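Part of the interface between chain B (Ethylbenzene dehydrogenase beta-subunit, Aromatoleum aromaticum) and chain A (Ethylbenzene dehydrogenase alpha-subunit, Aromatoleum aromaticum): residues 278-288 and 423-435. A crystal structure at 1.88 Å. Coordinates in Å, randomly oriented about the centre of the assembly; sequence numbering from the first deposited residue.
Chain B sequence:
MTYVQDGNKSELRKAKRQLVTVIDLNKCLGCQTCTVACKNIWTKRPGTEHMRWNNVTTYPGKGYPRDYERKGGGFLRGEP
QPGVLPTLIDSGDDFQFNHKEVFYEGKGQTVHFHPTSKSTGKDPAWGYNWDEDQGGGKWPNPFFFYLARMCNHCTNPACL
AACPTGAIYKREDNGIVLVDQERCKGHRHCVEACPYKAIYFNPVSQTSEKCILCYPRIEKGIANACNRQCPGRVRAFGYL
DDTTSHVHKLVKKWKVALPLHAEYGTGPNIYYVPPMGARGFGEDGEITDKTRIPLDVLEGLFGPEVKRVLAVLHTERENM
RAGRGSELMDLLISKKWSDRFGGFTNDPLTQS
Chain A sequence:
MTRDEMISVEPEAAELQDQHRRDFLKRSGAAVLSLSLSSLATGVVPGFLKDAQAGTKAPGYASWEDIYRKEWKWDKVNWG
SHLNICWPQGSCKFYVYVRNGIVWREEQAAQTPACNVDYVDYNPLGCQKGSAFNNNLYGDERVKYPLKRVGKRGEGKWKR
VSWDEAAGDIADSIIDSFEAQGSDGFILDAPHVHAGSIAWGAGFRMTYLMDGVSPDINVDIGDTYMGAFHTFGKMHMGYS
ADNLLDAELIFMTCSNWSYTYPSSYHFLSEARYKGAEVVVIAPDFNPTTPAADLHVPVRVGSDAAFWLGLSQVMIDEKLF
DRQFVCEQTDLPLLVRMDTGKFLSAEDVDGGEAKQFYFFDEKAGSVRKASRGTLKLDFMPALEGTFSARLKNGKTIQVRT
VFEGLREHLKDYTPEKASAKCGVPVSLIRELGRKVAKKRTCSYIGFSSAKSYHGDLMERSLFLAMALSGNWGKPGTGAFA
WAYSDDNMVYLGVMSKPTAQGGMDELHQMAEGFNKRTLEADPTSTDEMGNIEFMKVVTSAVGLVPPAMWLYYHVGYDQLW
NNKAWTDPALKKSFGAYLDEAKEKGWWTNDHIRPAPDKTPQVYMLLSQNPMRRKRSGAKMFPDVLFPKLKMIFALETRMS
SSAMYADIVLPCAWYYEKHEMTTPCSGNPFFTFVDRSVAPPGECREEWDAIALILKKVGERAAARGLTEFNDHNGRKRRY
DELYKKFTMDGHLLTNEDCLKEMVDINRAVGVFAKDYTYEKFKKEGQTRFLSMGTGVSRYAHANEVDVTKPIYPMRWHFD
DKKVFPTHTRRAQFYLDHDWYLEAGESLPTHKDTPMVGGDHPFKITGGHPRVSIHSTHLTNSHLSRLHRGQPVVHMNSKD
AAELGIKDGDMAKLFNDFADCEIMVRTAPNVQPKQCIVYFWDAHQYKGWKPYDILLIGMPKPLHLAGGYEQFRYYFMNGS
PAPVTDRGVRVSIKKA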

# COMPACT_ATOMS: atom_id res chain seq x y z
N ALA B 278 -7.88 14.43 15.29
CA ALA B 278 -7.14 14.30 16.52
C ALA B 278 -7.09 15.58 17.31
O ALA B 278 -7.02 16.68 16.75
CB ALA B 278 -5.70 13.77 16.20
N ARG B 279 -7.10 15.45 18.64
CA ARG B 279 -7.02 16.57 19.53
C ARG B 279 -5.76 17.32 19.21
O ARG B 279 -4.71 16.71 18.94
CB ARG B 279 -6.96 16.09 20.96
CG ARG B 279 -8.34 15.55 21.46
CD ARG B 279 -8.18 14.70 22.70
NE ARG B 279 -7.65 15.48 23.79
CZ ARG B 279 -7.21 14.96 24.93
NH1 ARG B 279 -7.32 13.67 25.15
NH2 ARG B 279 -6.73 15.74 25.85
N GLY B 280 -5.85 18.64 19.24
CA GLY B 280 -4.71 19.50 18.97
C GLY B 280 -4.03 19.98 20.23
O GLY B 280 -4.51 19.82 21.37
N PHE B 281 -2.91 20.64 20.00
CA PHE B 281 -2.15 21.27 21.05
C PHE B 281 -2.46 22.74 21.06
O PHE B 281 -2.66 23.33 20.00
CB PHE B 281 -0.68 21.04 20.76
CG PHE B 281 -0.34 19.62 20.77
CD1 PHE B 281 -0.06 18.98 21.96
CD2 PHE B 281 -0.33 18.91 19.59
CE1 PHE B 281 0.22 17.62 21.94
CE2 PHE B 281 -0.05 17.56 19.57
CZ PHE B 281 0.25 16.93 20.73
N GLY B 282 -2.49 23.34 22.26
CA GLY B 282 -2.77 24.75 22.40
C GLY B 282 -1.56 25.62 22.14
O GLY B 282 -0.43 25.12 21.91
N GLU B 283 -1.78 26.92 22.29
CA GLU B 283 -0.71 27.93 22.12
C GLU B 283 0.40 27.72 23.13
O GLU B 283 1.58 28.09 22.89
CB GLU B 283 -1.27 29.34 22.28
CG GLU B 283 -2.22 29.70 21.15
CD GLU B 283 -2.80 31.07 21.34
OE1 GLU B 283 -2.88 31.54 22.52
OE2 GLU B 283 -3.14 31.67 20.30
N ASP B 284 0.03 27.11 24.27
CA ASP B 284 1.01 26.78 25.29
C ASP B 284 1.76 25.50 25.09
O ASP B 284 2.61 25.16 25.89
CB ASP B 284 0.37 26.79 26.67
CG ASP B 284 -0.69 25.73 26.85
OD1 ASP B 284 -0.97 24.95 25.92
OD2 ASP B 284 -1.25 25.71 27.95
N GLY B 285 1.43 24.81 24.04
CA GLY B 285 2.05 23.56 23.65
C GLY B 285 1.45 22.34 24.36
O GLY B 285 1.86 21.21 24.08
N GLU B 286 0.46 22.55 25.23
CA GLU B 286 -0.15 21.46 25.96
C GLU B 286 -1.33 20.87 25.19
O GLU B 286 -1.93 21.49 24.27
CB GLU B 286 -0.57 21.90 27.38
CG GLU B 286 0.55 22.46 28.30
CD GLU B 286 1.61 21.46 28.68
OE1 GLU B 286 1.39 20.24 28.55
OE2 GLU B 286 2.73 21.90 29.07
N ILE B 287 -1.68 19.65 25.54
CA ILE B 287 -2.77 18.99 24.85
C ILE B 287 -4.12 19.67 25.22
O ILE B 287 -4.33 20.10 26.35
CB ILE B 287 -2.79 17.46 25.14
CG1 ILE B 287 -3.71 16.75 24.16
CG2 ILE B 287 -3.22 17.18 26.59
CD1 ILE B 287 -3.28 16.79 22.66
N THR B 288 -5.02 19.80 24.25
CA THR B 288 -6.31 20.43 24.50
C THR B 288 -7.39 19.34 24.41
O THR B 288 -7.10 18.17 24.12
CB THR B 288 -6.65 21.55 23.46
OG1 THR B 288 -7.04 20.93 22.22
CG2 THR B 288 -5.47 22.51 23.22
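Chain A 423-435: VPVSLIRELGRKV

How does chain A lie on chain B? Its residues 425-435 form a helix, with Pro A424 at the N-cap position, and the helix runs at 143° to strand 279-281, their axes 11.5 Å apart at closest approach. In chain B that strand passes through a type I turn, Gly B282 to Gly B285, and returns as strand 287-288. Glu B286 lies nearest Pro A424 (CA to CA, 5.5 Å) and Ile B287 nearest Leu A427 (6.0 Å).

What satisfies the free amides at the helix start? Glu B286 OE1 accepts from Ser A426 N (3.0 Å) and Ser A426 OG (2.5 Å), while its OE2 accepts from a water (2.7 Å) that in turn accepts from Val A425 N (2.9 Å). Ser A426 OG also accepts from Ile B287 N (2.9 Å), so this hydroxyl both gives and receives.

Where are the charges met farther along? Arg B279 grips Glu A430 in a two-pronged salt bridge, NH1 to OE2 at 2.7 Å and NH2 to OE1 at 3.1 Å. Its NE donates to Thr B288 O (2.8 Å), and Lys A434 NZ shares Glu A430 OE2 (2.7 Å).

What fills the space between? Phe B281 CE1 meets Pro A424 CG at 3.6 Å and, at the ring edge, Leu A427 CD2 at 3.9 Å; Ile B287 CG1 lies 4.2 Å from Leu A427 CD1.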

# COMPACT_ATOMS: atom_id res chain seq x y z
N VAL A 423 7.22 15.39 24.10
CA VAL A 423 5.78 15.24 24.32
C VAL A 423 5.41 16.16 25.47
O VAL A 423 6.14 16.20 26.47
CB VAL A 423 5.46 13.77 24.65
CG1 VAL A 423 3.95 13.56 24.86
CG2 VAL A 423 5.95 12.89 23.51
N PRO A 424 4.33 16.95 25.35
CA PRO A 424 3.96 17.87 26.42
C PRO A 424 3.71 17.12 27.73
O PRO A 424 3.19 15.99 27.73
CB PRO A 424 2.65 18.52 25.90
CG PRO A 424 2.66 18.32 24.49
CD PRO A 424 3.42 17.05 24.19
N VAL A 425 4.10 17.73 28.84
CA VAL A 425 3.80 17.22 30.19
C VAL A 425 2.34 16.80 30.40
O VAL A 425 2.05 15.73 31.00
CB VAL A 425 4.18 18.28 31.24
CG1 VAL A 425 3.70 17.87 32.62
CG2 VAL A 425 5.72 18.50 31.21
N SER A 426 1.42 17.61 29.89
CA SER A 426 -0.01 17.37 30.07
C SER A 426 -0.39 16.01 29.50
O SER A 426 -1.18 15.28 30.07
CB SER A 426 -0.82 18.50 29.41
OG SER A 426 -0.51 18.68 28.02
N LEU A 427 0.20 15.69 28.37
CA LEU A 427 -0.11 14.45 27.67
C LEU A 427 0.57 13.23 28.31
O LEU A 427 0.01 12.14 28.35
CB LEU A 427 0.31 14.63 26.20
CG LEU A 427 -0.16 13.64 25.16
CD1 LEU A 427 -1.69 13.26 25.36
CD2 LEU A 427 0.14 14.15 23.75
N ILE A 428 1.79 13.41 28.77
CA ILE A 428 2.46 12.38 29.56
C ILE A 428 1.62 12.04 30.81
O ILE A 428 1.33 10.86 31.09
CB ILE A 428 3.85 12.85 29.97
CG1 ILE A 428 4.75 12.99 28.72
CG2 ILE A 428 4.43 11.87 31.05
CD1 ILE A 428 6.26 13.45 28.99
N ARG A 429 1.19 13.07 31.53
CA ARG A 429 0.41 12.85 32.76
C ARG A 429 -0.95 12.25 32.44
O ARG A 429 -1.38 11.30 33.10
CB ARG A 429 0.29 14.13 33.58
CG ARG A 429 0.06 13.85 35.07
CD ARG A 429 0.39 15.02 35.94
NE ARG A 429 1.79 15.12 36.34
CZ ARG A 429 2.51 16.25 36.27
NH1 ARG A 429 2.01 17.38 35.76
NH2 ARG A 429 3.76 16.23 36.69
N GLU A 430 -1.64 12.79 31.42
CA GLU A 430 -2.93 12.23 31.02
C GLU A 430 -2.87 10.75 30.63
O GLU A 430 -3.69 9.95 31.07
CB GLU A 430 -3.51 12.98 29.83
CG GLU A 430 -4.90 12.48 29.42
CD GLU A 430 -5.46 13.28 28.25
OE1 GLU A 430 -5.21 14.51 28.23
OE2 GLU A 430 -6.12 12.67 27.40
N LEU A 431 -1.90 10.40 29.79
CA LEU A 431 -1.75 9.04 29.36
C LEU A 431 -1.21 8.10 30.45
O LEU A 431 -1.56 6.91 30.46
CB LEU A 431 -0.93 8.95 28.08
CG LEU A 431 -1.67 9.52 26.85
CD1 LEU A 431 -0.75 9.68 25.57
CD2 LEU A 431 -2.95 8.70 26.50
N GLY A 432 -0.37 8.62 31.34
CA GLY A 432 0.04 7.86 32.54
C GLY A 432 -1.16 7.38 33.31
O GLY A 432 -1.27 6.19 33.68
N ARG A 433 -2.09 8.30 33.55
CA ARG A 433 -3.25 8.02 34.34
C ARG A 433 -4.20 7.09 33.60
O ARG A 433 -4.81 6.20 34.22
CB ARG A 433 -3.95 9.33 34.75
CG ARG A 433 -3.07 10.17 35.66
CD ARG A 433 -3.61 11.55 35.86
NE ARG A 433 -2.90 12.24 36.94
CZ ARG A 433 -3.17 13.49 37.31
NH1 ARG A 433 -4.08 14.21 36.65
NH2 ARG A 433 -2.47 14.03 38.30
N LYS A 434 -4.31 7.25 32.29
CA LYS A 434 -5.22 6.45 31.52
C LYS A 434 -4.75 5.03 31.37
O LYS A 434 -5.55 4.12 31.45
CB LYS A 434 -5.46 7.04 30.14
CG LYS A 434 -6.33 8.27 30.23
CD LYS A 434 -6.62 8.93 28.93
CE LYS A 434 -7.74 9.98 29.07
NZ LYS A 434 -7.93 10.71 27.80
N VAL A 435 -3.46 4.84 31.11
CA VAL A 435 -2.91 3.50 30.99
C VAL A 435 -3.17 2.68 32.27
O VAL A 435 -3.47 1.49 32.22
CB VAL A 435 -1.39 3.56 30.70
CG1 VAL A 435 -0.78 2.19 30.76
CG2 VAL A 435 -1.15 4.15 29.28
O HOH W 1 4.88 20.51 28.36